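AfJAMM (Archaeoglobus fulgidus, PDB 1R5X) binds a zinc ion through a JAMM motif and is probably a metallopeptidase, from the family that includes proteasome and signalosome subunits. Local coordinates at residues P32-A37 and S80-S85; M13-G18 and V125-V130; M72-T77 and T97-Y102. All blocks are in the same frame, centred on the assembly; numbering follows the deposited sequence.

Overall arrangement
From the N terminus, interaction 2 begins first: residues 13-18, carrying strand 14-15 and the start of helix 17-30, meet residues 125-130 and so close a loop around almost the whole modelled chain. Interactions 1 and 3 are nested within it. Interaction 1 closes the loop from 37 to 80, and interaction 3 the shorter one from 77 to 97, which includes helix 90-95; the two cross, since their segments alternate along the chain. Both use strand 76-81, with centres about 19 Å apart. Interaction 1 joins this strand to the approach to strand 36-40 beside the zinc, and interaction 3 joins it to strand 102-107. Met13 of interaction 2 packs on Phe75 and Tyr102 of interaction 3.

Interaction 1: P32-A37 and S80-S85. With ZN (zinc ion), chain C.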
ATOM      1  N   PRO A  32      11.090 -12.122   6.040  1.00 24.81           N
ATOM      2  CA  PRO A  32      10.760 -11.280   7.198  1.00 25.35           C
ATOM      3  C   PRO A  32      11.140  -9.800   7.122  1.00 26.94           C
ATOM      4  O   PRO A  32      10.989  -9.061   8.105  1.00 26.31           O
ATOM      5  CB  PRO A  32      11.493 -11.976   8.332  1.00 26.18           C
ATOM      6  CG  PRO A  32      12.761 -12.385   7.662  1.00 23.76           C
ATOM      7  CD  PRO A  32      12.296 -12.926   6.323  1.00 26.01           C
ATOM      8  N   ASP A  33      11.647  -9.373   5.975  1.00 28.60           N
ATOM      9  CA  ASP A  33      12.026  -7.977   5.801  1.00 31.10           C
ATOM     10  C   ASP A  33      10.845  -7.192   5.245  1.00 31.87           C
ATOM     11  O   ASP A  33       9.870  -7.772   4.769  1.00 33.21           O
ATOM     12  CB  ASP A  33      13.234  -7.875   4.867  1.00 31.19           C
ATOM     13  CG  ASP A  33      14.444  -8.613   5.414  1.00 32.64           C
ATOM     14  OD1 ASP A  33      14.799  -8.371   6.583  1.00 31.96           O
ATOM     15  OD2 ASP A  33      15.038  -9.435   4.691  1.00 35.90           O
ATOM     16  N   GLU A  34      10.925  -5.872   5.311  1.00 32.55           N
ATOM     17  CA  GLU A  34       9.837  -5.049   4.818  1.00 32.20           C
ATOM     18  C   GLU A  34       9.933  -4.759   3.334  1.00 30.71           C
ATOM     19  O   GLU A  34      11.012  -4.543   2.792  1.00 30.56           O
ATOM     20  CB  GLU A  34       9.767  -3.733   5.594  1.00 33.38           C
ATOM     21  CG  GLU A  34       9.612  -3.932   7.090  1.00 39.62           C
ATOM     22  CD  GLU A  34       9.207  -2.664   7.814  1.00 42.11           C
ATOM     23  OE1 GLU A  34       9.870  -1.624   7.621  1.00 43.47           O
ATOM     24  OE2 GLU A  34       8.226  -2.714   8.588  1.00 44.26           O
ATOM     25  N   PHE A  35       8.783  -4.778   2.680  1.00 28.84           N
ATOM     26  CA  PHE A  35       8.704  -4.484   1.263  1.00 28.35           C
ATOM     27  C   PHE A  35       8.215  -3.036   1.141  1.00 26.44           C
ATOM     28  O   PHE A  35       7.321  -2.621   1.871  1.00 26.02           O
ATOM     29  CB  PHE A  35       7.707  -5.441   0.601  1.00 28.64           C
ATOM     30  CG  PHE A  35       7.133  -4.929  -0.685  1.00 27.17           C
ATOM     31  CD1 PHE A  35       7.930  -4.785  -1.816  1.00 29.46           C
ATOM     32  CD2 PHE A  35       5.788  -4.587  -0.764  1.00 27.82           C
ATOM     33  CE1 PHE A  35       7.386  -4.298  -3.014  1.00 31.04           C
ATOM     34  CE2 PHE A  35       5.236  -4.102  -1.947  1.00 26.49           C
ATOM     35  CZ  PHE A  35       6.032  -3.958  -3.074  1.00 28.72           C
ATOM     36  N   ILE A  36       8.812  -2.262   0.245  1.00 24.62           N
ATOM     37  CA  ILE A  36       8.369  -0.884   0.043  1.00 25.47           C
ATOM     38  C   ILE A  36       8.402  -0.510  -1.435  1.00 23.04           C
ATOM     39  O   ILE A  36       9.325  -0.872  -2.165  1.00 23.70           O
ATOM     40  CB  ILE A  36       9.228   0.133   0.826  1.00 27.38           C
ATOM     41  CG1 ILE A  36       8.638   1.535   0.637  1.00 28.77           C
ATOM     42  CG2 ILE A  36      10.674   0.090   0.336  1.00 29.38           C
ATOM     43  CD1 ILE A  36       9.200   2.586   1.553  1.00 33.16           C
ATOM     44  N   ALA A  37       7.388   0.216  -1.877  1.00 21.70           N
ATOM     45  CA  ALA A  37       7.310   0.617  -3.271  1.00 20.19           C
ATOM     46  C   ALA A  37       6.329   1.765  -3.455  1.00 20.96           C
ATOM     47  O   ALA A  37       5.631   2.170  -2.517  1.00 20.50           O
ATOM     48  CB  ALA A  37       6.892  -0.581  -4.130  1.00 18.69           C
ATOM     49  N   SER A  80       5.263  -3.135   3.834  1.00 26.45           N
ATOM     50  CA  SER A  80       4.771  -4.174   4.724  1.00 28.33           C
ATOM     51  C   SER A  80       5.412  -4.239   6.094  1.00 27.92           C
ATOM     52  O   SER A  80       6.426  -3.600   6.361  1.00 25.76           O
ATOM     53  CB  SER A  80       4.882  -5.526   4.016  1.00 26.50           C
ATOM     54  OG  SER A  80       6.219  -5.766   3.612  1.00 31.23           O
ATOM     55  N   HIS A  81       4.776  -5.034   6.946  1.00 28.68           N
ATOM     56  CA  HIS A  81       5.193  -5.270   8.324  1.00 27.70           C
ATOM     57  C   HIS A  81       5.199  -6.776   8.543  1.00 28.58           C
ATOM     58  O   HIS A  81       4.207  -7.451   8.260  1.00 28.21           O
ATOM     59  CB  HIS A  81       4.188  -4.657   9.285  1.00 26.54           C
ATOM     60  CG  HIS A  81       4.213  -3.162   9.325  1.00 27.97           C
ATOM     61  ND1 HIS A  81       3.226  -2.422   9.942  1.00 27.48           N
ATOM     62  CD2 HIS A  81       5.113  -2.269   8.851  1.00 27.59           C
ATOM     63  CE1 HIS A  81       3.518  -1.137   9.845  1.00 28.31           C
ATOM     64  NE2 HIS A  81       4.656  -1.018   9.186  1.00 28.10           N
ATOM     65  N   PRO A  82       6.300  -7.321   9.076  1.00 30.73           N
ATOM     66  CA  PRO A  82       6.405  -8.761   9.324  1.00 30.95           C
ATOM     67  C   PRO A  82       5.550  -9.281  10.489  1.00 34.04           C
ATOM     68  O   PRO A  82       5.629 -10.458  10.849  1.00 33.32           O
ATOM     69  CB  PRO A  82       7.895  -8.950   9.556  1.00 30.93           C
ATOM     70  CG  PRO A  82       8.279  -7.672  10.234  1.00 30.45           C
ATOM     71  CD  PRO A  82       7.560  -6.634   9.412  1.00 30.49           C
ATOM     72  N   SER A  83       4.734  -8.412  11.079  1.00 36.31           N
ATOM     73  CA  SER A  83       3.866  -8.829  12.176  1.00 39.17           C
ATOM     74  C   SER A  83       2.408  -8.545  11.795  1.00 40.19           C
ATOM     75  O   SER A  83       2.139  -7.716  10.926  1.00 39.42           O
ATOM     76  CB  SER A  83       4.241  -8.100  13.466  1.00 38.36           C
ATOM     77  OG  SER A  83       4.297  -6.698  13.262  1.00 43.20           O
ATOM     78  N   PRO A  84       1.455  -9.253  12.426  1.00 41.32           N
ATOM     79  CA  PRO A  84       0.002  -9.147  12.213  1.00 44.29           C
ATOM     80  C   PRO A  84      -0.698  -7.792  12.442  1.00 46.40           C
ATOM     81  O   PRO A  84      -1.907  -7.760  12.666  1.00 47.83           O
ATOM     82  CB  PRO A  84      -0.563 -10.223  13.135  1.00 43.45           C
ATOM     83  CG  PRO A  84       0.559 -11.242  13.185  1.00 43.99           C
ATOM     84  CD  PRO A  84       1.763 -10.355  13.353  1.00 41.34           C
ATOM     85  N   SER A  85       0.034  -6.682  12.374  1.00 48.99           N
ATOM     86  CA  SER A  85      -0.556  -5.349  12.570  1.00 50.98           C
ATOM     87  C   SER A  85      -0.362  -4.383  11.412  1.00 51.54           C
ATOM     88  O   SER A  85       0.743  -4.241  10.876  1.00 51.62           O
ATOM     89  CB  SER A  85       0.003  -4.712  13.838  1.00 52.13           C
ATOM     90  OG  SER A  85       0.398  -3.372  13.597  1.00 54.02           O
TER
HETATM   91 ZN    ZN C 122       5.395   0.743   8.678  1.00 55.82          ZN
HETATM   92  O   HOH W   1       6.911  -7.315   5.954  1.00 26.98           O
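The JAMM zinc site draws on both sides of this contact: His81 supplies a ligand from the His-X-His pair, and Glu34 comes up beside it from residues 32-37, consistent with the glutamate that precedes this pair in the family motif. NE2 of His81 binds the zinc ion at 2.0 Å, and His79 and Asp92 bind the same ion. The other ring nitrogen of His81, ND1, donates a 3.2 Å hydrogen bond to Ser85 O lying in the ring plane. Holding the two nitrogens at once fixes the ring's rotation. OE2 of Glu34 approaches the edge of that ring, 3.2 Å from His81 CD2, with carboxylate and ring planes only 14° apart, so the two flat groups lie nearly in a common orientation. The same OE2 is 3.0 Å from Ser80 O, but both are acceptors and the pair is not a hydrogen bond.

Ser80, between His79 and His81 in the sequence, turns its hydroxyl to the backbone of Phe35 instead of to the zinc side. With chi1 at 57°, OG sits between its own backbone N and carbonyl carbon and accepts from Phe35 N at 2.9 Å, the N-H...O angle being 161°. A water hydrogen-bonded to Ser80 OG at 2.9 Å donates to Asp33 O, extending the link back to two residues before Phe35. Ser80 N bonds back to Phe35 O, although that oxygen is less surely placed. Farther out, Pro82 turns its CB onto Pro32 O at 3.4 Å.

The Phe35 side chain leads away from the contact and packs on Ala26 and Ala30 of helix 17-30, and Ser80 touches Ala27 of the same helix. Strand 36-40 then runs antiparallel to strand 76-81, whose other flank is held by strand 102-107 through the backbone of His81 and Val106.

Interaction 2: M13-G18 and V125-V130; sequences MKISRG and VELEVV
Ile15 and Val129 form a parallel beta bridge in which the first and last strands of the chain's sheet pair. The evidence is a pair of backbone bonds from Ile15 to the residues flanking Val129. Ile15 N donates to Glu128 O at 3.0 Å, nearly straight (162°) and in the carbonyl plane. Val130 N donates to Ile15 O, also at 3.0 Å, from a position 37° above the carbonyl plane. The firm pairing is confined to this one bridge; the end-to-end directions of residues 13-17 and 127-130 are 56° apart.

Ile15 and Val129 send their side chains to one face of the sheet. Ile15 CG1 is anti to the backbone N, which leaves CG2 as the branch that meets Val129 CG2, at 4.2 Å, and Leu127 CG, at 3.9 Å. Leu127 crosses Ile15 at about a right angle and sets its CD1 methyl 3.5 Å from Met13 O. Lys14 points to the other face, and its CB meets Val130 CG2 at 3.8 Å. The guanidinium of Arg17 is modelled with one face over Val129 CG1, but a too-short approach between these two side chains makes that placement doubtful.

Outside this shell, backbone bonds from Lys14 and Ser16 to Met46 hold segment 13-18 against strand 45-51. Ile15 and Leu127 both reach Ile104 of strand 102-107. Ser16 is the N-cap of helix 17-30 and its OG accepts from Leu19 N, which marks the start of the helix, directly after the strand.

Where the segments separate, Met13 O receives two waters: one, at 2.8 Å from that oxygen, accepts from Glu128 N, and the second donates also to Glu126 O.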
ATOM      1  N   MET A  13     -11.240   6.637  -6.139  1.00 30.04           N
ATOM      2  CA  MET A  13     -10.090   5.781  -6.420  1.00 29.90           C
ATOM      3  C   MET A  13     -10.291   4.330  -5.974  1.00 29.38           C
ATOM      4  O   MET A  13     -10.749   4.063  -4.863  1.00 30.21           O
ATOM      5  CB  MET A  13      -8.847   6.365  -5.733  1.00 28.33           C
ATOM      6  CG  MET A  13      -7.540   5.636  -6.014  1.00 29.58           C
ATOM      7  SD  MET A  13      -7.043   5.706  -7.753  1.00 31.11           S
ATOM      8  CE  MET A  13      -6.264   7.318  -7.828  1.00 30.81           C
ATOM      9  N   LYS A  14      -9.955   3.401  -6.864  1.00 29.08           N
ATOM     10  CA  LYS A  14     -10.036   1.970  -6.583  1.00 28.02           C
ATOM     11  C   LYS A  14      -8.692   1.361  -6.975  1.00 27.84           C
ATOM     12  O   LYS A  14      -7.911   1.988  -7.693  1.00 25.05           O
ATOM     13  CB  LYS A  14     -11.165   1.313  -7.389  1.00 30.65           C
ATOM     14  CG  LYS A  14     -12.559   1.729  -6.943  1.00 34.22           C
ATOM     15  CD  LYS A  14     -13.665   0.976  -7.669  1.00 37.15           C
ATOM     16  CE  LYS A  14     -15.022   1.289  -7.031  1.00 40.89           C
ATOM     17  NZ  LYS A  14     -16.155   0.491  -7.595  1.00 40.28           N
ATOM     18  N   ILE A  15      -8.418   0.154  -6.488  1.00 26.23           N
ATOM     19  CA  ILE A  15      -7.170  -0.529  -6.802  1.00 25.04           C
ATOM     20  C   ILE A  15      -7.477  -1.809  -7.591  1.00 25.64           C
ATOM     21  O   ILE A  15      -8.379  -2.559  -7.228  1.00 22.18           O
ATOM     22  CB  ILE A  15      -6.384  -0.877  -5.510  1.00 23.86           C
ATOM     23  CG1 ILE A  15      -5.063  -1.561  -5.874  1.00 23.49           C
ATOM     24  CG2 ILE A  15      -7.218  -1.781  -4.599  1.00 22.94           C
ATOM     25  CD1 ILE A  15      -4.085  -1.688  -4.701  1.00 23.15           C
ATOM     26  N   SER A  16      -6.742  -2.040  -8.680  1.00 26.84           N
ATOM     27  CA  SER A  16      -6.964  -3.223  -9.510  1.00 28.48           C
ATOM     28  C   SER A  16      -6.601  -4.492  -8.749  1.00 28.07           C
ATOM     29  O   SER A  16      -5.678  -4.500  -7.936  1.00 28.51           O
ATOM     30  CB  SER A  16      -6.155  -3.133 -10.820  1.00 29.86           C
ATOM     31  OG  SER A  16      -4.765  -3.321 -10.624  1.00 29.34           O
ATOM     32  N   ARG A  17      -7.342  -5.561  -9.001  1.00 30.52           N
ATOM     33  CA  ARG A  17      -7.092  -6.829  -8.325  1.00 30.89           C
ATOM     34  C   ARG A  17      -5.675  -7.325  -8.554  1.00 29.01           C
ATOM     35  O   ARG A  17      -5.019  -7.806  -7.632  1.00 30.67           O
ATOM     36  CB  ARG A  17      -8.109  -7.869  -8.785  1.00 34.19           C
ATOM     37  CG  ARG A  17      -9.240  -8.046  -7.803  1.00 40.32           C
ATOM     38  CD  ARG A  17      -8.873  -9.084  -6.741  1.00 45.81           C
ATOM     39  NE  ARG A  17      -9.680  -8.983  -5.524  1.00 48.62           N
ATOM     40  CZ  ARG A  17     -10.986  -8.718  -5.494  1.00 49.65           C
ATOM     41  NH1 ARG A  17     -11.661  -8.512  -6.619  1.00 49.81           N
ATOM     42  NH2 ARG A  17     -11.628  -8.669  -4.332  1.00 50.76           N
ATOM     43  N   GLY A  18      -5.205  -7.191  -9.786  1.00 26.78           N
ATOM     44  CA  GLY A  18      -3.860  -7.618 -10.113  1.00 26.58           C
ATOM     45  C   GLY A  18      -2.801  -6.898  -9.304  1.00 27.34           C
ATOM     46  O   GLY A  18      -1.818  -7.510  -8.868  1.00 26.69           O
ATOM     47  N   VAL A 125      -8.523   4.896   5.351  1.00 33.70           N
ATOM     48  CA  VAL A 125      -9.224   5.149   4.099  1.00 30.57           C
ATOM     49  C   VAL A 125      -9.797   3.897   3.455  1.00 30.79           C
ATOM     50  O   VAL A 125      -9.147   2.855   3.405  1.00 30.95           O
ATOM     51  CB  VAL A 125      -8.276   5.830   3.080  1.00 30.49           C
ATOM     52  CG1 VAL A 125      -8.929   5.877   1.694  1.00 26.20           C
ATOM     53  CG2 VAL A 125      -7.923   7.233   3.575  1.00 27.11           C
ATOM     54  N   GLU A 126     -11.014   4.020   2.944  1.00 30.39           N
ATOM     55  CA  GLU A 126     -11.689   2.917   2.285  1.00 31.72           C
ATOM     56  C   GLU A 126     -11.219   2.821   0.828  1.00 31.61           C
ATOM     57  O   GLU A 126     -11.484   3.707   0.021  1.00 31.15           O
ATOM     58  CB  GLU A 126     -13.201   3.143   2.316  1.00 34.48           C
ATOM     59  CG  GLU A 126     -14.024   1.954   1.846  1.00 38.19           C
ATOM     60  CD  GLU A 126     -14.064   0.840   2.875  1.00 41.94           C
ATOM     61  OE1 GLU A 126     -13.390   0.970   3.923  1.00 43.13           O
ATOM     62  OE2 GLU A 126     -14.775  -0.159   2.638  1.00 42.82           O
ATOM     63  N   LEU A 127     -10.522   1.744   0.494  1.00 30.63           N
ATOM     64  CA  LEU A 127     -10.037   1.558  -0.867  1.00 29.85           C
ATOM     65  C   LEU A 127     -10.625   0.261  -1.393  1.00 29.75           C
ATOM     66  O   LEU A 127     -10.220  -0.823  -0.980  1.00 28.95           O
ATOM     67  CB  LEU A 127      -8.501   1.494  -0.887  1.00 28.61           C
ATOM     68  CG  LEU A 127      -7.804   1.273  -2.240  1.00 27.22           C
ATOM     69  CD1 LEU A 127      -8.179   2.386  -3.217  1.00 27.02           C
ATOM     70  CD2 LEU A 127      -6.289   1.228  -2.024  1.00 23.23           C
ATOM     71  N   GLU A 128     -11.588   0.378  -2.299  1.00 28.75           N
ATOM     72  CA  GLU A 128     -12.234  -0.793  -2.862  1.00 30.28           C
ATOM     73  C   GLU A 128     -11.452  -1.377  -4.033  1.00 30.68           C
ATOM     74  O   GLU A 128     -10.742  -0.662  -4.748  1.00 28.31           O
ATOM     75  CB  GLU A 128     -13.667  -0.445  -3.283  1.00 29.96           C
ATOM     76  CG  GLU A 128     -14.556  -0.086  -2.088  1.00 34.14           C
ATOM     77  CD  GLU A 128     -15.989   0.229  -2.471  1.00 36.56           C
ATOM     78  OE1 GLU A 128     -16.703  -0.676  -2.950  1.00 40.66           O
ATOM     79  OE2 GLU A 128     -16.407   1.388  -2.286  1.00 39.98           O
ATOM     80  N   VAL A 129     -11.573  -2.689  -4.200  1.00 32.40           N
ATOM     81  CA  VAL A 129     -10.898  -3.401  -5.277  1.00 36.09           C
ATOM     82  C   VAL A 129     -11.810  -3.419  -6.496  1.00 37.57           C
ATOM     83  O   VAL A 129     -13.012  -3.630  -6.370  1.00 39.61           O
ATOM     84  CB  VAL A 129     -10.595  -4.859  -4.875  1.00 36.74           C
ATOM     85  CG1 VAL A 129      -9.768  -5.527  -5.948  1.00 39.39           C
ATOM     86  CG2 VAL A 129      -9.870  -4.894  -3.535  1.00 37.10           C
ATOM     87  N   VAL A 130     -11.246  -3.186  -7.672  1.00 40.58           N
ATOM     88  CA  VAL A 130     -12.037  -3.193  -8.896  1.00 44.20           C
ATOM     89  C   VAL A 130     -12.670  -4.569  -9.105  1.00 47.76           C
ATOM     90  O   VAL A 130     -12.020  -5.605  -8.912  1.00 45.58           O
ATOM     91  CB  VAL A 130     -11.171  -2.843 -10.130  1.00 43.63           C
ATOM     92  CG1 VAL A 130     -12.012  -2.893 -11.392  1.00 44.23           C
ATOM     93  CG2 VAL A 130     -10.569  -1.464  -9.966  1.00 43.85           C
TER
HETATM   94  O   HOH W   2     -10.246   5.207  -2.215  1.00 23.94           O
HETATM   95  O   HOH W   3     -12.573   2.552  -3.355  1.00 33.33           O

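Interaction 3: M72-T77 and T97-Y102; sequences MKVFGT and TRFGKY
Phe99 meets Thr77 and Val74 through its CB rather than its ring. Its CG lies anti to the carbonyl carbon (chi1 -61°), which carries the ring away from residues 72-77 while CB stays against them, 3.5 Å from Thr77 CG2 and 4.1 Å from Val74 CG1; the Phe99 side chain also touches Leu38. That valine methyl lies near the plane of the ring, at its edge. Thr77 crosses Phe99 at about a right angle, and its two branches do different work: a chi1 of 71° gives OG1 to a hydrogen bond with ND1 of His103 and turns CG2 to the phenylalanine.

Phe75 O is the main backbone acceptor. Tyr102 N donates to it at 3.0 Å, almost straight at 170° and in the carbonyl plane, while the bond from Lys101 N is bent and weak. The Tyr102 ring turns its edge to the same oxygen, which lies in the ring plane with CD1 3.5 Å away.

The acceptor belongs to a classic beta bulge: Phe75 and Gly76 together face Leu39 of the neighbouring strand 36-40, where residues 72-77 lead into strand 76-81. On the other flank, Gly76 forms a parallel bridge with Tyr102, where strand 102-107 begins. Gly76 and Gly100 have no side chains to separate them, so their CA atoms come within 3.7 Å. Gly100, at a positive phi, also brings its CA to 3.3 Å from Phe75 O, and Gly76 CA makes a CA-H...O contact of 3.0 Å with Phe99 O.

The side chains of Phe75 and Tyr102 both touch Met46 of strand 45-51.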
ATOM      1  N   MET A  72       6.485  11.006 -13.651  1.00 51.85           N
ATOM      2  CA  MET A  72       5.196  10.325 -13.562  1.00 50.56           C
ATOM      3  C   MET A  72       4.496  10.644 -12.244  1.00 49.20           C
ATOM      4  O   MET A  72       5.143  10.902 -11.231  1.00 48.73           O
ATOM      5  CB  MET A  72       5.376   8.815 -13.721  1.00 51.09           C
ATOM      6  N   LYS A  73       3.169  10.626 -12.267  1.00 48.42           N
ATOM      7  CA  LYS A  73       2.383  10.914 -11.077  1.00 47.70           C
ATOM      8  C   LYS A  73       2.467   9.768 -10.074  1.00 46.69           C
ATOM      9  O   LYS A  73       2.424   8.593 -10.448  1.00 46.33           O
ATOM     10  CB  LYS A  73       0.919  11.159 -11.452  1.00 47.86           C
ATOM     11  N   VAL A  74       2.590  10.124  -8.800  1.00 43.65           N
ATOM     12  CA  VAL A  74       2.672   9.143  -7.730  1.00 42.27           C
ATOM     13  C   VAL A  74       1.415   9.225  -6.874  1.00 39.78           C
ATOM     14  O   VAL A  74       1.163  10.238  -6.222  1.00 38.66           O
ATOM     15  CB  VAL A  74       3.918   9.396  -6.844  1.00 43.98           C
ATOM     16  CG1 VAL A  74       3.936   8.431  -5.675  1.00 43.54           C
ATOM     17  CG2 VAL A  74       5.187   9.237  -7.678  1.00 45.43           C
ATOM     18  N   PHE A  75       0.627   8.155  -6.891  1.00 36.97           N
ATOM     19  CA  PHE A  75      -0.609   8.091  -6.118  1.00 33.36           C
ATOM     20  C   PHE A  75      -0.338   7.870  -4.634  1.00 31.32           C
ATOM     21  O   PHE A  75      -1.122   8.277  -3.783  1.00 30.51           O
ATOM     22  CB  PHE A  75      -1.506   6.957  -6.634  1.00 33.27           C
ATOM     23  CG  PHE A  75      -2.161   7.239  -7.963  1.00 32.80           C
ATOM     24  CD1 PHE A  75      -3.058   6.330  -8.505  1.00 32.34           C
ATOM     25  CD2 PHE A  75      -1.902   8.415  -8.659  1.00 33.15           C
ATOM     26  CE1 PHE A  75      -3.696   6.583  -9.723  1.00 33.05           C
ATOM     27  CE2 PHE A  75      -2.534   8.677  -9.878  1.00 34.44           C
ATOM     28  CZ  PHE A  75      -3.434   7.759 -10.410  1.00 32.07           C
ATOM     29  N   GLY A  76       0.775   7.213  -4.332  1.00 31.40           N
ATOM     30  CA  GLY A  76       1.100   6.941  -2.948  1.00 27.46           C
ATOM     31  C   GLY A  76       2.166   5.872  -2.759  1.00 27.58           C
ATOM     32  O   GLY A  76       2.984   5.603  -3.653  1.00 24.35           O
ATOM     33  N   THR A  77       2.157   5.259  -1.582  1.00 23.93           N
ATOM     34  CA  THR A  77       3.131   4.238  -1.256  1.00 23.53           C
ATOM     35  C   THR A  77       2.501   2.997  -0.676  1.00 22.95           C
ATOM     36  O   THR A  77       1.334   2.979  -0.305  1.00 23.13           O
ATOM     37  CB  THR A  77       4.149   4.735  -0.216  1.00 25.91           C
ATOM     38  OG1 THR A  77       3.507   4.852   1.066  1.00 28.78           O
ATOM     39  CG2 THR A  77       4.706   6.087  -0.617  1.00 29.77           C
ATOM     40  N   THR A  97       3.598  11.673   4.414  1.00 53.70           N
ATOM     41  CA  THR A  97       3.596  13.091   4.059  1.00 55.24           C
ATOM     42  C   THR A  97       4.404  13.449   2.812  1.00 56.12           C
ATOM     43  O   THR A  97       4.430  14.611   2.407  1.00 56.91           O
ATOM     44  CB  THR A  97       4.133  13.952   5.224  1.00 55.12           C
ATOM     45  OG1 THR A  97       5.480  13.565   5.521  1.00 54.79           O
ATOM     46  CG2 THR A  97       3.273  13.767   6.469  1.00 55.30           C
ATOM     47  N   ARG A  98       5.046  12.467   2.188  1.00 56.20           N
ATOM     48  CA  ARG A  98       5.864  12.770   1.020  1.00 55.97           C
ATOM     49  C   ARG A  98       5.446  12.221  -0.344  1.00 54.95           C
ATOM     50  O   ARG A  98       5.579  12.917  -1.351  1.00 55.28           O
ATOM     51  CB  ARG A  98       7.315  12.361   1.294  1.00 57.34           C
ATOM     52  CG  ARG A  98       7.968  13.112   2.441  1.00 57.90           C
ATOM     53  N   PHE A  99       4.948  10.992  -0.400  1.00 53.24           N
ATOM     54  CA  PHE A  99       4.585  10.428  -1.693  1.00 51.46           C
ATOM     55  C   PHE A  99       3.125  10.060  -1.905  1.00 48.26           C
ATOM     56  O   PHE A  99       2.680   8.993  -1.485  1.00 48.96           O
ATOM     57  CB  PHE A  99       5.447   9.198  -1.989  1.00 54.44           C
ATOM     58  CG  PHE A  99       6.916   9.489  -2.058  1.00 56.67           C
ATOM     59  CD1 PHE A  99       7.647   9.722  -0.897  1.00 58.05           C
ATOM     60  CD2 PHE A  99       7.571   9.536  -3.284  1.00 57.46           C
ATOM     61  CE1 PHE A  99       9.011   9.997  -0.954  1.00 58.27           C
ATOM     62  CE2 PHE A  99       8.935   9.811  -3.354  1.00 58.65           C
ATOM     63  CZ  PHE A  99       9.656  10.042  -2.185  1.00 58.91           C
ATOM     64  N   GLY A 100       2.392  10.943  -2.579  1.00 43.80           N
ATOM     65  CA  GLY A 100       0.995  10.687  -2.878  1.00 37.67           C
ATOM     66  C   GLY A 100       0.023  10.788  -1.723  1.00 34.48           C
ATOM     67  O   GLY A 100       0.406  11.070  -0.586  1.00 34.43           O
ATOM     68  N   LYS A 101      -1.244  10.523  -2.024  1.00 31.05           N
ATOM     69  CA  LYS A 101      -2.322  10.607  -1.040  1.00 29.56           C
ATOM     70  C   LYS A 101      -2.761   9.277  -0.433  1.00 26.37           C
ATOM     71  O   LYS A 101      -3.400   9.259   0.618  1.00 23.81           O
ATOM     72  CB  LYS A 101      -3.542  11.273  -1.685  1.00 30.64           C
ATOM     73  CG  LYS A 101      -3.275  12.677  -2.214  1.00 34.13           C
ATOM     74  CD  LYS A 101      -4.495  13.263  -2.917  1.00 35.44           C
ATOM     75  CE  LYS A 101      -4.233  14.699  -3.356  1.00 38.22           C
ATOM     76  NZ  LYS A 101      -5.387  15.312  -4.075  1.00 37.29           N
ATOM     77  N   TYR A 102      -2.433   8.173  -1.101  1.00 23.62           N
ATOM     78  CA  TYR A 102      -2.820   6.846  -0.633  1.00 24.21           C
ATOM     79  C   TYR A 102      -1.612   6.056  -0.155  1.00 23.41           C
ATOM     80  O   TYR A 102      -0.622   5.918  -0.870  1.00 24.90           O
ATOM     81  CB  TYR A 102      -3.521   6.068  -1.752  1.00 26.45           C
ATOM     82  CG  TYR A 102      -4.710   6.786  -2.355  1.00 29.25           C
ATOM     83  CD1 TYR A 102      -4.533   7.826  -3.265  1.00 29.19           C
ATOM     84  CD2 TYR A 102      -6.014   6.440  -1.991  1.00 28.92           C
ATOM     85  CE1 TYR A 102      -5.638   8.515  -3.802  1.00 30.55           C
ATOM     86  CE2 TYR A 102      -7.113   7.117  -2.516  1.00 31.53           C
ATOM     87  CZ  TYR A 102      -6.915   8.152  -3.415  1.00 30.25           C
ATOM     88  OH  TYR A 102      -7.999   8.831  -3.902  1.00 34.21           O
TER